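Local coordinates for protein thermosome subunit (Methanococcoides burtonii, PDB 3AQ1) that probably helps unfolded proteins to fold in an ATP-dependent way, as a group II chaperonin of the TCP-1 family from an Antarctic archaeon, at residues E165-L170 against T324-G329; P182-N187 against L300-E305; K189-S194 against I235-N240. All blocks are in the same frame, centred on the assembly; numbering follows the deposited sequence.

Contact 1: E165-L170 against T324-G329; sequences ELIDGL and TVLLHG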
loop_
_atom_site.group_PDB
_atom_site.type_symbol
_atom_site.label_atom_id
_atom_site.label_comp_id
_atom_site.label_asym_id
_atom_site.label_seq_id
_atom_site.Cartn_x
_atom_site.Cartn_y
_atom_site.Cartn_z
ATOM N N GLU A 165 13.375 13.921 6.155
ATOM C CA GLU A 165 14.159 13.001 6.967
ATOM C C GLU A 165 13.498 11.641 7.105
ATOM O O GLU A 165 12.270 11.517 7.078
ATOM C CB GLU A 165 14.410 13.574 8.364
ATOM C CG GLU A 165 15.225 14.844 8.399
ATOM C CD GLU A 165 15.260 15.468 9.782
ATOM O OE1 GLU A 165 14.579 16.495 10.012
ATOM O OE2 GLU A 165 15.971 14.921 10.641
ATOM N N LEU A 166 14.332 10.622 7.264
ATOM C CA LEU A 166 13.852 9.302 7.612
ATOM C C LEU A 166 14.244 9.017 9.048
ATOM O O LEU A 166 15.390 8.686 9.329
ATOM C CB LEU A 166 14.452 8.262 6.681
ATOM C CG LEU A 166 13.412 7.325 6.085
ATOM C CD1 LEU A 166 12.464 8.133 5.207
ATOM C CD2 LEU A 166 14.084 6.226 5.293
ATOM N N ILE A 167 13.296 9.169 9.961
ATOM C CA ILE A 167 13.555 8.915 11.370
ATOM C C ILE A 167 13.295 7.460 11.706
ATOM O O ILE A 167 12.239 6.929 11.377
ATOM C CB ILE A 167 12.659 9.765 12.269
ATOM C CG1 ILE A 167 13.056 11.236 12.156
ATOM C CG2 ILE A 167 12.714 9.260 13.704
ATOM C CD1 ILE A 167 14.514 11.454 11.875
ATOM N N ASP A 168 14.255 6.829 12.376
ATOM C CA ASP A 168 14.145 5.420 12.737
ATOM C C ASP A 168 13.454 5.267 14.063
ATOM O O ASP A 168 14.078 4.994 15.075
ATOM C CB ASP A 168 15.513 4.737 12.746
ATOM C CG ASP A 168 15.956 4.306 11.355
ATOM O OD1 ASP A 168 15.181 3.593 10.674
ATOM O OD2 ASP A 168 17.075 4.686 10.941
ATOM N N GLY A 169 12.147 5.433 14.028
ATOM C CA GLY A 169 11.301 5.379 15.194
ATOM C C GLY A 169 9.944 5.965 14.855
ATOM O O GLY A 169 9.372 5.642 13.821
ATOM N N LEU A 170 9.451 6.858 15.710
ATOM C CA LEU A 170 8.116 7.432 15.599
ATOM C C LEU A 170 8.144 8.860 16.113
ATOM O O LEU A 170 8.564 9.089 17.231
ATOM C CB LEU A 170 7.132 6.613 16.438
ATOM C CG LEU A 170 5.681 7.066 16.424
ATOM C CD1 LEU A 170 5.127 6.900 15.033
ATOM C CD2 LEU A 170 4.846 6.279 17.421
ATOM N N THR A 324 9.352 7.108 10.481
ATOM C CA THR A 324 8.529 8.259 10.201
ATOM C C THR A 324 9.284 9.069 9.188
ATOM O O THR A 324 10.470 9.317 9.358
ATOM C CB THR A 324 8.329 9.111 11.460
ATOM O OG1 THR A 324 7.645 8.332 12.444
ATOM C CG2 THR A 324 7.513 10.351 11.153
ATOM N N VAL A 325 8.601 9.444 8.116
ATOM C CA VAL A 325 9.132 10.389 7.153
ATOM C C VAL A 325 8.707 11.777 7.596
ATOM O O VAL A 325 7.515 12.081 7.595
ATOM C CB VAL A 325 8.529 10.178 5.748
ATOM C CG1 VAL A 325 9.106 11.190 4.794
ATOM C CG2 VAL A 325 8.763 8.762 5.233
ATOM N N LEU A 326 9.659 12.612 7.998
ATOM C CA LEU A 326 9.369 14.031 8.108
ATOM C C LEU A 326 9.471 14.617 6.705
ATOM O O LEU A 326 10.569 14.861 6.202
ATOM C CB LEU A 326 10.345 14.723 9.051
ATOM C CG LEU A 326 10.352 14.182 10.473
ATOM C CD1 LEU A 326 11.331 14.957 11.318
ATOM C CD2 LEU A 326 8.953 14.269 11.049
ATOM N N LEU A 327 8.321 14.816 6.068
ATOM C CA LEU A 327 8.257 15.296 4.686
ATOM C C LEU A 327 8.296 16.820 4.600
ATOM O O LEU A 327 7.443 17.497 5.181
ATOM C CB LEU A 327 6.979 14.785 4.022
ATOM C CG LEU A 327 6.754 15.097 2.544
ATOM C CD1 LEU A 327 7.906 14.558 1.722
ATOM C CD2 LEU A 327 5.435 14.487 2.093
ATOM N N HIS A 328 9.282 17.351 3.876
ATOM C CA HIS A 328 9.384 18.797 3.648
ATOM C C HIS A 328 9.006 19.229 2.219
ATOM O O HIS A 328 9.248 18.508 1.251
ATOM C CB HIS A 328 10.793 19.291 3.968
ATOM C CG HIS A 328 11.100 19.334 5.430
ATOM N ND1 HIS A 328 11.693 18.286 6.096
ATOM C CD2 HIS A 328 10.888 20.298 6.358
ATOM C CE1 HIS A 328 11.832 18.601 7.374
ATOM N NE2 HIS A 328 11.347 19.814 7.559
ATOM N N GLY A 329 8.416 20.416 2.107
ATOM C CA GLY A 329 8.078 21.019 0.827
ATOM C C GLY A 329 8.223 22.530 0.906
ATOM O O GLY A 329 8.407 23.066 1.997
#
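E165, I167, T324 and L326 put their side chains on one face of a strand pair. L166 and V325 occupy the other face. On the first face, L326 CD1 meets two neighbours from 165-170. It is 3.8 Å from E165 OE1 and 4.2 Å from I167 CG1, and the L326 side chain runs slantwise to both. E165 is extended beyond CG, with CD anti to CA (chi2 171°). E165 OE1 also stands at the edge of the H328 ring, near its plane, 4.4 Å from H328 CE1. On the opposite face, L166 CD1 meets V325 CG2 at 3.8 Å. Helix 121-132 covers L166 on this side. The strands are antiparallel, with axes at 159°. They belong to a three-stranded sheet with 323-329 in the middle. By family, the sheet probably lies in the intermediate domain. E165 and L326 form one hydrogen-bonded pair, and I167 and T324 the next. I167 N reaches T324 O at 2.9 Å, and T324 N returns a bond to I167 O. An inverse gamma turn centred on D168 then bends the chain. Beyond it, T324 OG1 makes a weak 3.5 Å bond to G169 O and is also hydrogen-bonded to V171 N.

Contact 2: P182-N187 against L300-E305; sequences PEKVEN and LVEEKE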
loop_
_atom_site.group_PDB
_atom_site.type_symbol
_atom_site.label_atom_id
_atom_site.label_comp_id
_atom_site.label_asym_id
_atom_site.label_seq_id
_atom_site.Cartn_x
_atom_site.Cartn_y
_atom_site.Cartn_z
ATOM N N PRO A 182 11.541 16.131 32.213
ATOM C CA PRO A 182 12.863 15.941 31.595
ATOM C C PRO A 182 12.840 16.020 30.059
ATOM O O PRO A 182 11.875 15.585 29.431
ATOM C CB PRO A 182 13.270 14.528 32.067
ATOM C CG PRO A 182 11.981 13.853 32.409
ATOM C CD PRO A 182 11.149 14.962 33.015
ATOM N N GLU A 183 13.896 16.566 29.463
ATOM C CA GLU A 183 13.925 16.737 28.015
ATOM C C GLU A 183 14.167 15.441 27.261
ATOM O O GLU A 183 13.590 15.209 26.205
ATOM C CB GLU A 183 14.981 17.751 27.614
ATOM C CG GLU A 183 14.438 19.148 27.445
ATOM C CD GLU A 183 15.476 20.108 26.897
ATOM O OE1 GLU A 183 16.033 19.827 25.808
ATOM O OE2 GLU A 183 15.730 21.140 27.563
ATOM N N LYS A 184 15.049 14.616 27.800
ATOM C CA LYS A 184 15.350 13.324 27.214
ATOM C C LYS A 184 14.983 12.285 28.251
ATOM O O LYS A 184 14.916 12.587 29.432
ATOM C CB LYS A 184 16.846 13.185 26.875
ATOM C CG LYS A 184 17.364 14.140 25.829
ATOM C CD LYS A 184 18.902 14.265 25.856
ATOM C CE LYS A 184 19.617 13.351 24.857
ATOM N NZ LYS A 184 19.620 11.913 25.265
ATOM N N VAL A 185 14.733 11.064 27.798
ATOM C CA VAL A 185 14.620 9.933 28.685
ATOM C C VAL A 185 15.221 8.722 28.021
ATOM O O VAL A 185 14.722 8.274 27.006
ATOM C CB VAL A 185 13.180 9.622 29.033
ATOM C CG1 VAL A 185 13.145 8.419 29.931
ATOM C CG2 VAL A 185 12.542 10.803 29.731
ATOM N N GLU A 186 16.303 8.200 28.594
ATOM C CA GLU A 186 16.919 6.983 28.085
ATOM C C GLU A 186 16.239 5.772 28.705
ATOM O O GLU A 186 15.701 5.849 29.806
ATOM C CB GLU A 186 18.411 6.982 28.364
ATOM C CG GLU A 186 19.156 8.099 27.657
ATOM C CD GLU A 186 20.638 8.137 27.999
ATOM O OE1 GLU A 186 21.120 7.288 28.795
ATOM O OE2 GLU A 186 21.320 9.035 27.466
ATOM N N ASN A 187 16.243 4.659 27.984
ATOM C CA ASN A 187 15.511 3.481 28.419
ATOM C C ASN A 187 14.161 3.898 28.923
ATOM O O ASN A 187 13.868 3.790 30.105
ATOM C CB ASN A 187 16.263 2.758 29.524
ATOM C CG ASN A 187 17.659 2.447 29.135
ATOM O OD1 ASN A 187 17.896 1.871 28.069
ATOM N ND2 ASN A 187 18.611 2.836 29.981
ATOM N N LEU A 300 14.802 5.596 23.433
ATOM C CA LEU A 300 14.890 7.013 23.748
ATOM C C LEU A 300 13.587 7.759 23.466
ATOM O O LEU A 300 12.954 7.569 22.443
ATOM C CB LEU A 300 16.046 7.656 22.960
ATOM C CG LEU A 300 16.296 9.165 23.070
ATOM C CD1 LEU A 300 16.641 9.561 24.488
ATOM C CD2 LEU A 300 17.397 9.603 22.116
ATOM N N VAL A 301 13.197 8.613 24.396
ATOM C CA VAL A 301 12.119 9.543 24.175
ATOM C C VAL A 301 12.635 10.933 24.504
ATOM O O VAL A 301 13.104 11.161 25.609
ATOM C CB VAL A 301 10.918 9.216 25.047
ATOM C CG1 VAL A 301 9.946 10.398 25.059
ATOM C CG2 VAL A 301 10.252 7.949 24.538
ATOM N N GLU A 302 12.584 11.849 23.538
ATOM C CA GLU A 302 13.032 13.224 23.780
ATOM C C GLU A 302 12.276 14.256 22.966
ATOM O O GLU A 302 11.722 13.953 21.917
ATOM C CB GLU A 302 14.526 13.384 23.520
ATOM C CG GLU A 302 14.927 13.262 22.089
ATOM C CD GLU A 302 16.350 13.728 21.848
ATOM O OE1 GLU A 302 16.839 14.586 22.619
ATOM O OE2 GLU A 302 16.971 13.254 20.871
ATOM N N GLU A 303 12.244 15.471 23.491
ATOM C CA GLU A 303 11.652 16.615 22.816
ATOM C C GLU A 303 12.754 17.332 22.053
ATOM O O GLU A 303 13.699 17.844 22.657
ATOM C CB GLU A 303 11.041 17.555 23.854
ATOM C CG GLU A 303 10.139 18.633 23.301
ATOM C CD GLU A 303 9.603 19.536 24.410
ATOM O OE1 GLU A 303 8.622 19.125 25.067
ATOM O OE2 GLU A 303 10.159 20.643 24.632
ATOM N N LYS A 304 12.655 17.339 20.726
ATOM C CA LYS A 304 13.598 18.072 19.883
ATOM C C LYS A 304 12.964 19.366 19.430
ATOM O O LYS A 304 11.741 19.440 19.255
ATOM C CB LYS A 304 14.016 17.266 18.650
ATOM C CG LYS A 304 14.998 16.134 18.911
ATOM C CD LYS A 304 15.686 15.688 17.616
ATOM C CE LYS A 304 17.094 15.143 17.891
ATOM N NZ LYS A 304 17.929 15.057 16.652
ATOM N N GLU A 305 13.793 20.387 19.239
ATOM C CA GLU A 305 13.332 21.614 18.598
ATOM C C GLU A 305 13.570 21.595 17.070
ATOM O O GLU A 305 14.710 21.603 16.606
ATOM C CB GLU A 305 13.975 22.837 19.262
ATOM C CG GLU A 305 13.147 24.105 19.141
ATOM C CD GLU A 305 13.234 24.984 20.376
ATOM O OE1 GLU A 305 13.916 24.584 21.343
ATOM O OE2 GLU A 305 12.612 26.071 20.382
#
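K184 runs beside E302, the two side chains pointing the same way from one face of an antiparallel strand pair. K184 CB lies 4.1 Å from E302 CB. With K184 CG anti to its own carbonyl carbon (chi1 -64°), the chain passes the E302 carboxylate, and CG comes to 3.3 Å from E302 OE1. CD stays near the same oxygen. Bends at chi3 (95°) and then chi4 set CE, 3.8 Å from E302 OE1, and NZ. K184 NZ ends 3.9 Å from L300 CD1 and 4.7 Å from E302 OE1, so the opposite charges are near each other but not in contact. L300 CD1 also lies against V185 O. Strands 184-193 and 300-305 are neighbours in the mixed sheet of what is probably the apical domain, as in other group II chaperonins. K184 with E302 and E186 with L300 are non-hydrogen-bonded pairs. Between them, V185 and V301 are hydrogen-bonded through both backbones, with V185 N 2.7 Å from V301 O. The valine side chains take the other, buried face, where Y262 touches both. Past the K184 pair, E303 N bonds to E183 O at 3.0 Å. The E303 carboxylate forms a salt bridge with R176.

Contact 3: K189-S194 against I235-N240; sequences KILLLS and IASGAN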
loop_
_atom_site.group_PDB
_atom_site.type_symbol
_atom_site.label_atom_id
_atom_site.label_comp_id
_atom_site.label_asym_id
_atom_site.label_seq_id
_atom_site.Cartn_x
_atom_site.Cartn_y
_atom_site.Cartn_z
ATOM N N LYS A 189 10.286 3.789 29.684
ATOM C CA LYS A 189 9.280 2.782 29.974
ATOM C C LYS A 189 7.961 3.488 29.786
ATOM O O LYS A 189 7.644 4.428 30.507
ATOM C CB LYS A 189 9.431 2.269 31.402
ATOM C CG LYS A 189 10.791 1.711 31.666
ATOM C CD LYS A 189 11.053 0.494 30.802
ATOM C CE LYS A 189 12.521 0.106 30.819
ATOM N NZ LYS A 189 12.692 -1.254 30.267
ATOM N N ILE A 190 7.199 3.046 28.799
ATOM C CA ILE A 190 6.114 3.857 28.269
ATOM C C ILE A 190 4.743 3.343 28.658
ATOM O O ILE A 190 4.437 2.155 28.502
ATOM C CB ILE A 190 6.206 3.914 26.752
ATOM C CG1 ILE A 190 7.508 4.604 26.355
ATOM C CG2 ILE A 190 4.980 4.608 26.171
ATOM C CD1 ILE A 190 7.981 4.248 24.995
ATOM N N LEU A 191 3.925 4.258 29.164
ATOM C CA LEU A 191 2.547 3.959 29.534
ATOM C C LEU A 191 1.599 4.691 28.576
ATOM O O LEU A 191 1.737 5.892 28.370
ATOM C CB LEU A 191 2.297 4.391 30.989
ATOM C CG LEU A 191 0.916 4.188 31.613
ATOM C CD1 LEU A 191 0.659 2.720 31.891
ATOM C CD2 LEU A 191 0.765 5.000 32.891
ATOM N N LEU A 192 0.657 3.972 27.972
ATOM C CA LEU A 192 -0.336 4.607 27.094
ATOM C C LEU A 192 -1.699 4.671 27.778
ATOM O O LEU A 192 -2.212 3.650 28.225
ATOM C CB LEU A 192 -0.434 3.877 25.746
ATOM C CG LEU A 192 0.940 3.671 25.097
ATOM C CD1 LEU A 192 0.870 2.819 23.847
ATOM C CD2 LEU A 192 1.564 4.995 24.797
ATOM N N LEU A 193 -2.267 5.873 27.881
ATOM C CA LEU A 193 -3.594 6.053 28.475
ATOM C C LEU A 193 -4.578 6.581 27.453
ATOM O O LEU A 193 -4.330 7.596 26.817
ATOM C CB LEU A 193 -3.547 7.039 29.648
ATOM C CG LEU A 193 -2.557 6.779 30.796
ATOM C CD1 LEU A 193 -2.723 7.791 31.925
ATOM C CD2 LEU A 193 -2.710 5.380 31.328
ATOM N N SER A 194 -5.703 5.900 27.296
ATOM C CA SER A 194 -6.800 6.433 26.490
ATOM C C SER A 194 -7.775 7.148 27.423
ATOM O O SER A 194 -8.625 7.915 26.988
ATOM C CB SER A 194 -7.515 5.321 25.730
ATOM O OG SER A 194 -8.155 4.432 26.638
ATOM N N ILE A 235 2.149 7.227 38.584
ATOM C CA ILE A 235 3.535 7.176 39.048
ATOM C C ILE A 235 3.955 5.752 39.415
ATOM O O ILE A 235 5.062 5.324 39.109
ATOM C CB ILE A 235 3.767 8.082 40.261
ATOM C CG1 ILE A 235 3.261 9.497 39.979
ATOM C CG2 ILE A 235 5.228 8.099 40.614
ATOM C CD1 ILE A 235 4.102 10.586 40.625
ATOM N N ALA A 236 3.038 5.025 40.047
ATOM C CA ALA A 236 3.275 3.665 40.508
ATOM C C ALA A 236 3.404 2.599 39.406
ATOM O O ALA A 236 3.705 1.437 39.689
ATOM C CB ALA A 236 2.185 3.264 41.497
ATOM N N SER A 237 3.170 2.980 38.161
ATOM C CA SER A 237 3.267 2.029 37.059
ATOM C C SER A 237 4.707 1.655 36.777
ATOM O O SER A 237 4.964 0.641 36.152
ATOM C CB SER A 237 2.643 2.609 35.784
ATOM O OG SER A 237 3.412 3.694 35.298
ATOM N N GLY A 238 5.636 2.494 37.224
ATOM C CA GLY A 238 7.046 2.332 36.911
ATOM C C GLY A 238 7.477 3.122 35.685
ATOM O O GLY A 238 8.670 3.302 35.421
ATOM N N ALA A 239 6.484 3.607 34.952
ATOM C CA ALA A 239 6.689 4.273 33.675
ATOM C C ALA A 239 7.518 5.552 33.739
ATOM O O ALA A 239 7.322 6.394 34.600
ATOM C CB ALA A 239 5.340 4.552 33.010
ATOM N N ASN A 240 8.439 5.665 32.790
ATOM C CA ASN A 240 9.245 6.854 32.500
ATOM C C ASN A 240 8.487 7.957 31.744
ATOM O O ASN A 240 8.778 9.159 31.848
ATOM C CB ASN A 240 10.335 6.407 31.543
ATOM C CG ASN A 240 11.592 6.159 32.220
ATOM O OD1 ASN A 240 11.861 6.751 33.255
ATOM N ND2 ASN A 240 12.402 5.284 31.660
#
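L191 and A239 meet through their CB atoms, 3.7 Å apart, where strand 184-193 passes the loop 236-240. A239 CB also lies 3.4 Å from K189 O. Further out on L191, CD2 rests 3.8 Å from S237 OG. L191 CG is anti to the backbone N (chi1 180°), and the CD2 branch beyond it is the one that meets S237. At the other end, the K189 and N240 side chains slant across each other. K189 CG is 3.9 Å from N240 ND2. A weak hydrogen bond, N240 N to K189 O at 2.7 Å, joins the backbones; its angle at hydrogen is 126°. N240 ND2 also lies 3.3 Å from K189 N, but both are donors and do not bond.

The loop sets these partners in place. A type I turn from I235 to G238 starts on the last residue of helix 226-235. S237 OG accepts A239 N at 3.1 Å, forming an ST turn, and is also hydrogen-bonded to V234 O. An alanine here would probably leave A239 N and V234 O without their shared partner and the loop freer to move. G238 has a positive phi of 93°, where a CB would jam against the preceding carbonyl oxygen.

The loop then enters strand 241-244, which runs parallel to 184-193. The two strands and helix 226-235 are consistent with a beta-alpha-beta crossover, though part of the link is not modelled. Backbone bonds of K189 and L191 with V241 carry the pairing on from the K189-N240 bond.

The chemistry across the contact is mixed: one apolar pair, one weak backbone bond and otherwise van der Waals contact with polar atoms. The loop probably keeps its shape largely through its own bonds and presents S237, A239 and N240 to the strand.

How the contacts relate
Contacts 2 and 3 share strand 184-193, and their centres are about 15 Å apart. They touch at N240, whose ND2 is 2.6 Å from N187 O and whose CG is 3.6 Å from V185 CG1. The chain turns a corner at E186 and N187, at the end of contact 2's segment and just before K189 of contact 3. Contact 1 stands apart, its centre about 17 Å from that of contact 2 and about 26 Å from that of contact 3. It touches neither. Its strand 169-172 nevertheless enters the same mixed sheet, beside 310-317, which pairs with 300-305. Contact 1 joins the chain running into and out of this sheet, consistent with the junction of intermediate and apical domains.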